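Local coordinates for lactococcus lactis MG1363 DpsA (Lactococcus lactis, PDB 1ZS3), which binds DNA, with an N-terminal helix required for this, and as a twelve-subunit Dps-family assembly probably protects DNA during oxidative stress, at residues F39-R44 and Q123-F128; I43-A48 and E59-I64; V69-K74 and V148-G153. All blocks are in the same frame, centred on the assembly; numbering follows the deposited sequence.

Interaction 1: residues F39-R44 and Q123-F128; sequences FIENIR and QAQNMF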
loop_
_atom_site.group_PDB
_atom_site.type_symbol
_atom_site.label_atom_id
_atom_site.label_comp_id
_atom_site.label_asym_id
_atom_site.label_seq_id
_atom_site.Cartn_x
_atom_site.Cartn_y
_atom_site.Cartn_z
ATOM N N PHE A 39 19.582 19.871 -18.497
ATOM C CA PHE A 39 18.423 19.943 -19.363
ATOM C C PHE A 39 18.715 19.513 -20.764
ATOM O O PHE A 39 17.827 18.960 -21.424
ATOM C CB PHE A 39 17.796 21.321 -19.351
ATOM C CG PHE A 39 16.324 21.264 -19.314
ATOM C CD1 PHE A 39 15.634 21.453 -18.139
ATOM C CD2 PHE A 39 15.632 20.931 -20.439
ATOM C CE1 PHE A 39 14.275 21.376 -18.113
ATOM C CE2 PHE A 39 14.257 20.835 -20.420
ATOM C CZ PHE A 39 13.580 21.065 -19.254
ATOM N N ILE A 40 19.941 19.714 -21.247
ATOM C CA ILE A 40 20.214 19.344 -22.623
ATOM C C ILE A 40 20.415 17.849 -22.658
ATOM O O ILE A 40 19.952 17.224 -23.588
ATOM C CB ILE A 40 21.409 20.204 -23.237
ATOM C CG1 ILE A 40 20.852 21.218 -24.223
ATOM C CG2 ILE A 40 22.410 19.361 -23.964
ATOM C CD1 ILE A 40 19.881 22.171 -23.607
ATOM N N GLU A 41 21.091 17.279 -21.664
ATOM C CA GLU A 41 21.108 15.825 -21.485
ATOM C C GLU A 41 19.695 15.263 -21.432
ATOM O O GLU A 41 19.429 14.304 -22.090
ATOM C CB GLU A 41 21.827 15.437 -20.211
ATOM C CG GLU A 41 22.406 14.055 -20.316
ATOM C CD GLU A 41 23.715 14.012 -21.053
ATOM O OE1 GLU A 41 23.743 13.435 -22.162
ATOM O OE2 GLU A 41 24.703 14.557 -20.517
ATOM N N ASN A 42 18.795 15.856 -20.673
ATOM C CA ASN A 42 17.408 15.439 -20.653
ATOM C C ASN A 42 16.835 15.194 -22.043
ATOM O O ASN A 42 16.152 14.193 -22.293
ATOM C CB ASN A 42 16.552 16.461 -19.884
ATOM C CG ASN A 42 15.090 16.113 -19.878
ATOM O OD1 ASN A 42 14.246 16.956 -20.132
ATOM N ND2 ASN A 42 14.790 14.871 -19.562
ATOM N N ILE A 43 17.102 16.118 -22.944
ATOM C CA ILE A 43 16.566 16.054 -24.308
ATOM C C ILE A 43 17.277 14.944 -25.068
ATOM O O ILE A 43 16.681 14.176 -25.808
ATOM C CB ILE A 43 16.731 17.414 -25.035
ATOM C CG1 ILE A 43 16.301 18.561 -24.103
ATOM C CG2 ILE A 43 16.008 17.381 -26.378
ATOM C CD1 ILE A 43 15.169 19.424 -24.605
ATOM N N ARG A 44 18.562 14.842 -24.853
ATOM C CA ARG A 44 19.372 13.831 -25.493
ATOM C C ARG A 44 18.963 12.441 -25.075
ATOM O O ARG A 44 19.005 11.521 -25.888
ATOM C CB ARG A 44 20.857 14.081 -25.156
ATOM C CG ARG A 44 21.614 14.971 -26.153
ATOM C CD ARG A 44 22.392 14.169 -27.174
ATOM N NE ARG A 44 23.568 13.546 -26.549
ATOM C CZ ARG A 44 24.051 12.339 -26.850
ATOM N NH1 ARG A 44 23.496 11.550 -27.778
ATOM N NH2 ARG A 44 25.118 11.928 -26.185
ATOM N N GLN A 123 30.835 12.143 -18.101
ATOM C CA GLN A 123 32.196 12.364 -17.609
ATOM C C GLN A 123 32.414 13.841 -17.720
ATOM O O GLN A 123 33.082 14.427 -16.897
ATOM C CB GLN A 123 33.226 11.641 -18.485
ATOM C CG GLN A 123 34.152 10.621 -17.784
ATOM C CD GLN A 123 34.694 9.494 -18.709
ATOM O OE1 GLN A 123 35.604 8.743 -18.308
ATOM N NE2 GLN A 123 34.128 9.368 -19.909
ATOM N N ALA A 124 31.794 14.436 -18.748
ATOM C CA ALA A 124 31.942 15.882 -19.018
ATOM C C ALA A 124 31.147 16.677 -18.042
ATOM O O ALA A 124 31.631 17.695 -17.575
ATOM C CB ALA A 124 31.556 16.249 -20.458
ATOM N N GLN A 125 29.944 16.237 -17.663
ATOM C CA GLN A 125 29.165 16.980 -16.668
ATOM C C GLN A 125 29.935 17.071 -15.337
ATOM O O GLN A 125 29.751 18.059 -14.597
ATOM C CB GLN A 125 27.792 16.348 -16.350
ATOM C CG GLN A 125 26.863 16.122 -17.548
ATOM C CD GLN A 125 25.479 15.781 -17.117
ATOM O OE1 GLN A 125 25.059 16.170 -16.044
ATOM N NE2 GLN A 125 24.770 15.023 -17.933
ATOM N N ASN A 126 30.810 16.082 -15.068
ATOM C CA ASN A 126 31.524 15.993 -13.764
ATOM C C ASN A 126 32.602 17.039 -13.544
ATOM O O ASN A 126 32.841 17.399 -12.411
ATOM C CB ASN A 126 32.111 14.597 -13.490
ATOM C CG ASN A 126 31.071 13.633 -12.855
ATOM O OD1 ASN A 126 29.953 14.032 -12.498
ATOM N ND2 ASN A 126 31.442 12.368 -12.732
ATOM N N MET A 127 33.260 17.499 -14.609
ATOM C CA MET A 127 34.276 18.572 -14.495
ATOM C C MET A 127 33.684 19.825 -13.862
ATOM O O MET A 127 34.366 20.474 -13.077
ATOM C CB MET A 127 34.853 18.958 -15.876
ATOM C CG MET A 127 35.851 17.956 -16.511
ATOM S SD MET A 127 35.818 18.087 -18.349
ATOM C CE MET A 127 35.806 16.223 -18.937
ATOM N N PHE A 128 32.429 20.131 -14.188
ATOM C CA PHE A 128 31.726 21.305 -13.696
ATOM C C PHE A 128 31.065 21.131 -12.319
ATOM O O PHE A 128 30.917 22.113 -11.586
ATOM C CB PHE A 128 30.657 21.696 -14.708
ATOM C CG PHE A 128 31.196 22.123 -16.038
ATOM C CD1 PHE A 128 31.732 21.197 -16.926
ATOM C CD2 PHE A 128 31.184 23.470 -16.406
ATOM C CE1 PHE A 128 32.229 21.598 -18.153
ATOM C CE2 PHE A 128 31.679 23.861 -17.630
ATOM C CZ PHE A 128 32.198 22.925 -18.509
#
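E41 and Q125 reach toward each other across the interior from helices whose backbones stay well apart: their CA atoms, the nearest pair across 39-44 and 123-128, lie 9.5 Å from one another. Both side chains leave their backbones toward the opposing helix, yet only their ends bridge the distance, and a mere 79 Å² of surface is buried between the segments. The two chains take different shapes to get there. Q125 runs out extended beyond CG, whereas E41 bends at its second torsion (chi2 81°), and the two side chains meet at a slant. Despite that slant, the flat groups end up nearly coplanar, with carboxylate and amide planes 7° apart.

One hydrogen bond joins them. The amide nitrogen NE2 of Q125 donates to OE2 of E41 over 2.6 Å, and the N-H...O angle of 140° shows a bent rather than straight bond. The donor arrives on the anti side of the carboxylate oxygen, slightly tilted from both group planes. Beside this bond, E41 CG lies 3.5 Å from Q125 NE2, so the amide end also abuts the aliphatic part of the glutamate. The same nitrogen bonds to OE1 of E68 and is thus gripped by two carboxylates in a buried setting, which should restrain rotation of the amide.

E68 brings helix 55-81 into this polar cluster, F118 and F122 of helix 111-138 line E41, and Q125 also rests on N155 of helix 142-165, so the pair sits among all four helices of the bundle.

Interaction 2: residues I43-A48 and E59-I64; sequences IRLTQA and EYLREI
L61 packs between L45 and A48 by way of its two methyl branches, and this fork carries much of the apolar contact. Its CD1 touches A48 CB at 3.9 Å, while CD2 meets CD2 of L45 at 4.1 Å, the two leucine side chains crossing at about a right angle. L45 is forked in turn: its CD1 reaches I64 CG2 at 3.4 Å. I64, with CG2 anti to the backbone N and lying beside its own carbonyl carbon (chi1 -61°), presents this methyl to L45.

Side chains also touch backbone oxygens across the contact. L61 CD1 lies 3.8 Å from the carbonyl O of A48, and L45 CB lies 4.0 Å from O of L61. Such touches follow from close helices, whose local axes approach to 8.2 Å with an angle of 163° between their N-to-C directions. This near-antiparallel pair is the first helical hairpin, 27-51 and 55-81, of the ferritin-like four-helix bundle of Dps proteins. Helix 111-138 packs against this part of the hairpin, F118 touching both L45 and A48.

The polar contacts lie beside the patch, on R62. Its NE bonds to the carbonyl O of G49, and its NH2 forms a salt bridge with D77 of a second subunit.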
loop_
_atom_site.group_PDB
_atom_site.type_symbol
_atom_site.label_atom_id
_atom_site.label_comp_id
_atom_site.label_asym_id
_atom_site.label_seq_id
_atom_site.Cartn_x
_atom_site.Cartn_y
_atom_site.Cartn_z
ATOM N N ILE A 43 17.102 16.118 -22.944
ATOM C CA ILE A 43 16.566 16.054 -24.308
ATOM C C ILE A 43 17.277 14.944 -25.068
ATOM O O ILE A 43 16.681 14.176 -25.808
ATOM C CB ILE A 43 16.731 17.414 -25.035
ATOM C CG1 ILE A 43 16.301 18.561 -24.103
ATOM C CG2 ILE A 43 16.008 17.381 -26.378
ATOM C CD1 ILE A 43 15.169 19.424 -24.605
ATOM N N ARG A 44 18.562 14.842 -24.853
ATOM C CA ARG A 44 19.372 13.831 -25.493
ATOM C C ARG A 44 18.963 12.441 -25.075
ATOM O O ARG A 44 19.005 11.521 -25.888
ATOM C CB ARG A 44 20.857 14.081 -25.156
ATOM C CG ARG A 44 21.614 14.971 -26.153
ATOM C CD ARG A 44 22.392 14.169 -27.174
ATOM N NE ARG A 44 23.568 13.546 -26.549
ATOM C CZ ARG A 44 24.051 12.339 -26.850
ATOM N NH1 ARG A 44 23.496 11.550 -27.778
ATOM N NH2 ARG A 44 25.118 11.928 -26.185
ATOM N N LEU A 45 18.565 12.293 -23.808
ATOM C CA LEU A 45 18.170 11.028 -23.200
ATOM C C LEU A 45 16.749 10.785 -23.524
ATOM O O LEU A 45 16.361 9.646 -23.671
ATOM C CB LEU A 45 18.328 11.063 -21.673
ATOM C CG LEU A 45 19.788 10.985 -21.190
ATOM C CD1 LEU A 45 19.952 11.504 -19.801
ATOM C CD2 LEU A 45 20.333 9.542 -21.297
ATOM N N THR A 46 15.935 11.844 -23.615
ATOM C CA THR A 46 14.620 11.749 -24.202
ATOM C C THR A 46 14.657 11.255 -25.649
ATOM O O THR A 46 13.845 10.404 -26.044
ATOM C CB THR A 46 13.943 13.095 -24.174
ATOM O OG1 THR A 46 13.710 13.494 -22.816
ATOM C CG2 THR A 46 12.557 13.020 -24.767
ATOM N N GLN A 47 15.574 11.775 -26.467
ATOM C CA GLN A 47 15.720 11.279 -27.840
ATOM C C GLN A 47 16.100 9.798 -27.848
ATOM O O GLN A 47 15.451 9.001 -28.530
ATOM C CB GLN A 47 16.786 12.093 -28.590
ATOM C CG GLN A 47 17.286 11.431 -29.907
ATOM C CD GLN A 47 18.272 12.291 -30.666
ATOM O OE1 GLN A 47 19.464 12.300 -30.339
ATOM N NE2 GLN A 47 17.782 13.012 -31.673
ATOM N N ALA A 48 17.145 9.441 -27.120
ATOM C CA ALA A 48 17.629 8.052 -27.075
ATOM C C ALA A 48 16.584 7.077 -26.469
ATOM O O ALA A 48 16.490 5.917 -26.854
ATOM C CB ALA A 48 18.980 7.989 -26.316
ATOM N N GLU A 59 13.705 1.914 -21.389
ATOM C CA GLU A 59 13.067 2.158 -20.096
ATOM C C GLU A 59 14.088 2.779 -19.157
ATOM O O GLU A 59 13.775 3.717 -18.421
ATOM C CB GLU A 59 12.541 0.851 -19.518
ATOM C CG GLU A 59 11.387 0.984 -18.489
ATOM C CD GLU A 59 11.263 -0.227 -17.521
ATOM O OE1 GLU A 59 12.134 -0.427 -16.614
ATOM O OE2 GLU A 59 10.244 -0.971 -17.673
ATOM N N TYR A 60 15.329 2.297 -19.269
ATOM C CA TYR A 60 16.449 2.728 -18.451
ATOM C C TYR A 60 16.858 4.147 -18.777
ATOM O O TYR A 60 17.106 4.964 -17.889
ATOM C CB TYR A 60 17.665 1.798 -18.673
ATOM C CG TYR A 60 18.803 2.109 -17.764
ATOM C CD1 TYR A 60 18.576 2.452 -16.410
ATOM C CD2 TYR A 60 20.103 2.151 -18.244
ATOM C CE1 TYR A 60 19.632 2.795 -15.537
ATOM C CE2 TYR A 60 21.205 2.481 -17.363
ATOM C CZ TYR A 60 20.946 2.807 -16.005
ATOM O OH TYR A 60 21.961 3.139 -15.110
ATOM N N LEU A 61 16.948 4.489 -20.068
ATOM C CA LEU A 61 17.366 5.818 -20.501
ATOM C C LEU A 61 16.326 6.854 -20.148
ATOM O O LEU A 61 16.694 7.937 -19.771
ATOM C CB LEU A 61 17.682 5.856 -22.001
ATOM C CG LEU A 61 18.865 4.983 -22.474
ATOM C CD1 LEU A 61 18.767 4.816 -23.998
ATOM C CD2 LEU A 61 20.229 5.536 -22.125
ATOM N N ARG A 62 15.039 6.498 -20.252
ATOM C CA ARG A 62 13.918 7.375 -19.858
ATOM C C ARG A 62 13.920 7.645 -18.364
ATOM O O ARG A 62 13.384 8.646 -17.909
ATOM C CB ARG A 62 12.570 6.734 -20.183
ATOM C CG ARG A 62 12.197 6.769 -21.639
ATOM C CD ARG A 62 10.768 6.415 -21.980
ATOM N NE ARG A 62 10.689 5.939 -23.348
ATOM C CZ ARG A 62 9.592 5.820 -24.044
ATOM N NH1 ARG A 62 8.401 6.121 -23.513
ATOM N NH2 ARG A 62 9.631 5.387 -25.289
ATOM N N GLU A 63 14.474 6.707 -17.615
ATOM C CA GLU A 63 14.636 6.845 -16.158
ATOM C C GLU A 63 15.695 7.890 -15.865
ATOM O O GLU A 63 15.491 8.775 -15.044
ATOM C CB GLU A 63 14.959 5.509 -15.480
ATOM C CG GLU A 63 13.863 5.023 -14.530
ATOM C CD GLU A 63 14.495 4.381 -13.279
ATOM O OE1 GLU A 63 14.653 5.129 -12.253
ATOM O OE2 GLU A 63 14.842 3.136 -13.312
ATOM N N ILE A 64 16.816 7.806 -16.576
ATOM C CA ILE A 64 17.884 8.777 -16.441
ATOM C C ILE A 64 17.415 10.194 -16.851
ATOM O O ILE A 64 17.845 11.142 -16.247
ATOM C CB ILE A 64 19.141 8.345 -17.211
ATOM C CG1 ILE A 64 19.665 7.010 -16.657
ATOM C CG2 ILE A 64 20.253 9.404 -17.117
ATOM C CD1 ILE A 64 20.555 6.284 -17.564
#

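Interaction 3: residues V69-K74 and V148-G153; sequences VEYFFK and VVELYG
Two antiparallel helices of the four-helix bundle, 55-81 and 142-165, face each other here through Y71 and K74 on one and E150 and L151 on the other. The axes of the short segments stand 11.1 Å apart at 164° between their N-to-C directions, and the closest CA atoms, of Y71 and L151, are 7.3 Å from each other. The side chains of Y71, K74, E150 and L151 span this separation.

The inner part of the contact is aromatic-aliphatic. L151 CD1 lies over one face of the Y71 ring, 4.2 Å from its centroid and 22° off the ring normal, which meets the geometry of a CH-pi contact. The methyl is displaced toward the rim on the side of CD2, its nearest ring atom at 3.9 Å. With CG of L151 anti to the backbone N, the leucine and the tyrosine run past one another antiparallel, and CD1 comes over the ring face.

Toward solvent the chemistry becomes ionic. K74, bent at both chi2 and chi3, brings NZ to within 2.7 Å of E150 OE2 in a salt bridge. E150 OE1 is close as well, 2.9 Å from K74 NZ, so the ammonium group sits before both carboxylate oxygens. The carboxylate also stands at the edge of the Y71 ring, with the two planes 70° apart; Y71 OH and E150 OE1, however, are 3.9 Å from each other, too far for a hydrogen bond.

V34 of helix 27-51 and I129 of helix 111-138 back L151 on the inside, while Y152 OH is hydrogen-bonded to E82 OE1 of a third subunit. The contact thus joins the second and fourth bundle helices, lying antiparallel side by side as in the up-down-down-up four-helix bundle of the ferritin-like fold, to which Dps proteins belong.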
loop_
_atom_site.group_PDB
_atom_site.type_symbol
_atom_site.label_atom_id
_atom_site.label_comp_id
_atom_site.label_asym_id
_atom_site.label_seq_id
_atom_site.Cartn_x
_atom_site.Cartn_y
_atom_site.Cartn_z
ATOM N N VAL A 69 15.825 15.821 -14.752
ATOM C CA VAL A 69 14.839 16.845 -14.450
ATOM C C VAL A 69 14.588 16.971 -12.946
ATOM O O VAL A 69 14.256 18.042 -12.465
ATOM C CB VAL A 69 13.524 16.492 -15.128
ATOM C CG1 VAL A 69 12.364 17.425 -14.688
ATOM C CG2 VAL A 69 13.691 16.496 -16.635
ATOM N N GLU A 70 14.679 15.859 -12.243
ATOM C CA GLU A 70 14.499 15.815 -10.816
ATOM C C GLU A 70 15.578 16.611 -10.102
ATOM O O GLU A 70 15.307 17.279 -9.100
ATOM C CB GLU A 70 14.535 14.381 -10.329
ATOM C CG GLU A 70 13.200 13.802 -9.860
ATOM C CD GLU A 70 13.298 12.294 -9.559
ATOM O OE1 GLU A 70 14.026 11.895 -8.594
ATOM O OE2 GLU A 70 12.664 11.508 -10.296
ATOM N N TYR A 71 16.805 16.485 -10.589
ATOM C CA TYR A 71 17.938 17.200 -10.054
ATOM C C TYR A 71 17.864 18.662 -10.505
ATOM O O TYR A 71 18.326 19.548 -9.796
ATOM C CB TYR A 71 19.264 16.537 -10.492
ATOM C CG TYR A 71 19.635 15.374 -9.617
ATOM C CD1 TYR A 71 19.833 15.560 -8.275
ATOM C CD2 TYR A 71 19.755 14.084 -10.129
ATOM C CE1 TYR A 71 20.144 14.526 -7.465
ATOM C CE2 TYR A 71 20.071 13.028 -9.306
ATOM C CZ TYR A 71 20.247 13.264 -7.966
ATOM O OH TYR A 71 20.553 12.268 -7.072
ATOM N N PHE A 72 17.288 18.913 -11.695
ATOM C CA PHE A 72 17.096 20.262 -12.169
ATOM C C PHE A 72 16.295 21.017 -11.122
ATOM O O PHE A 72 16.741 22.067 -10.631
ATOM C CB PHE A 72 16.414 20.310 -13.543
ATOM C CG PHE A 72 16.412 21.662 -14.142
ATOM C CD1 PHE A 72 15.339 22.523 -13.931
ATOM C CD2 PHE A 72 17.522 22.132 -14.825
ATOM C CE1 PHE A 72 15.324 23.823 -14.479
ATOM C CE2 PHE A 72 17.530 23.432 -15.378
ATOM C CZ PHE A 72 16.428 24.278 -15.208
ATOM N N PHE A 73 15.119 20.502 -10.738
ATOM C CA PHE A 73 14.256 21.175 -9.755
ATOM C C PHE A 73 14.883 21.178 -8.347
ATOM O O PHE A 73 14.689 22.103 -7.575
ATOM C CB PHE A 73 12.870 20.523 -9.678
ATOM C CG PHE A 73 11.966 20.841 -10.847
ATOM C CD1 PHE A 73 11.697 19.870 -11.817
ATOM C CD2 PHE A 73 11.388 22.096 -10.983
ATOM C CE1 PHE A 73 10.880 20.154 -12.883
ATOM C CE2 PHE A 73 10.574 22.397 -12.088
ATOM C CZ PHE A 73 10.315 21.418 -13.030
ATOM N N LYS A 74 15.672 20.165 -8.026
ATOM C CA LYS A 74 16.108 20.024 -6.656
ATOM C C LYS A 74 17.172 21.093 -6.365
ATOM O O LYS A 74 17.162 21.727 -5.311
ATOM C CB LYS A 74 16.603 18.606 -6.374
ATOM C CG LYS A 74 16.772 18.286 -4.915
ATOM C CD LYS A 74 17.962 17.319 -4.662
ATOM C CE LYS A 74 17.668 16.301 -3.503
ATOM N NZ LYS A 74 18.937 15.848 -2.809
ATOM N N VAL A 148 24.574 18.828 -4.406
ATOM C CA VAL A 148 25.437 18.706 -5.565
ATOM C C VAL A 148 26.350 17.493 -5.424
ATOM O O VAL A 148 26.778 16.927 -6.418
ATOM C CB VAL A 148 26.253 19.999 -5.773
ATOM C CG1 VAL A 148 27.387 19.803 -6.762
ATOM C CG2 VAL A 148 25.386 21.079 -6.277
ATOM N N VAL A 149 26.606 17.071 -4.189
ATOM C CA VAL A 149 27.359 15.858 -3.960
ATOM C C VAL A 149 26.504 14.671 -4.399
ATOM O O VAL A 149 26.976 13.698 -4.988
ATOM C CB VAL A 149 27.803 15.727 -2.484
ATOM C CG1 VAL A 149 28.309 14.321 -2.189
ATOM C CG2 VAL A 149 28.882 16.767 -2.126
ATOM N N GLU A 150 25.219 14.741 -4.132
ATOM C CA GLU A 150 24.354 13.666 -4.500
ATOM C C GLU A 150 24.504 13.475 -5.992
ATOM O O GLU A 150 24.733 12.367 -6.433
ATOM C CB GLU A 150 22.930 13.991 -4.120
ATOM C CG GLU A 150 22.423 13.267 -2.872
ATOM C CD GLU A 150 20.982 13.650 -2.579
ATOM O OE1 GLU A 150 20.068 13.276 -3.388
ATOM O OE2 GLU A 150 20.793 14.393 -1.583
ATOM N N LEU A 151 24.403 14.566 -6.753
ATOM C CA LEU A 151 24.450 14.535 -8.214
ATOM C C LEU A 151 25.764 13.959 -8.753
ATOM O O LEU A 151 25.757 13.141 -9.686
ATOM C CB LEU A 151 24.249 15.950 -8.732
ATOM C CG LEU A 151 24.310 16.164 -10.232
ATOM C CD1 LEU A 151 23.441 15.179 -10.977
ATOM C CD2 LEU A 151 23.881 17.576 -10.562
ATOM N N TYR A 152 26.875 14.388 -8.172
ATOM C CA TYR A 152 28.158 13.854 -8.500
ATOM C C TYR A 152 28.172 12.340 -8.417
ATOM O O TYR A 152 28.638 11.685 -9.341
ATOM C CB TYR A 152 29.168 14.432 -7.538
ATOM C CG TYR A 152 30.527 13.842 -7.692
ATOM C CD1 TYR A 152 31.109 13.131 -6.645
ATOM C CD2 TYR A 152 31.206 13.937 -8.899
ATOM C CE1 TYR A 152 32.349 12.563 -6.792
ATOM C CE2 TYR A 152 32.440 13.353 -9.063
ATOM C CZ TYR A 152 32.995 12.667 -7.991
ATOM O OH TYR A 152 34.186 12.079 -8.087
ATOM N N GLY A 153 27.653 11.774 -7.324
ATOM C CA GLY A 153 27.672 10.338 -7.107
ATOM C C GLY A 153 26.690 9.617 -8.029
ATOM O O GLY A 153 26.980 8.527 -8.469
#

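In the fold
Interactions 1 and 2 are wholly buried, whereas interaction 3 runs from the interior to the surface. Helix 27-51 serves both 1 and 2, and helix 55-81 serves both 2 and 3; together the three contacts involve all four helices of the bundle. Their chemistry differs with place: interaction 1 has a single hydrogen bond across the segments, part of a small polar cluster; close apolar packing joins consecutive helices in interaction 2; and in interaction 3 an aromatic contact with a solvent-facing ion pair joins helices far apart in sequence, as interaction 1 also does. Interactions 1 and 3 touch directly, F39 against F72 and N126 against Y152. Interactions 2 and 3 do not, their nearest atoms lying about 5 Å apart.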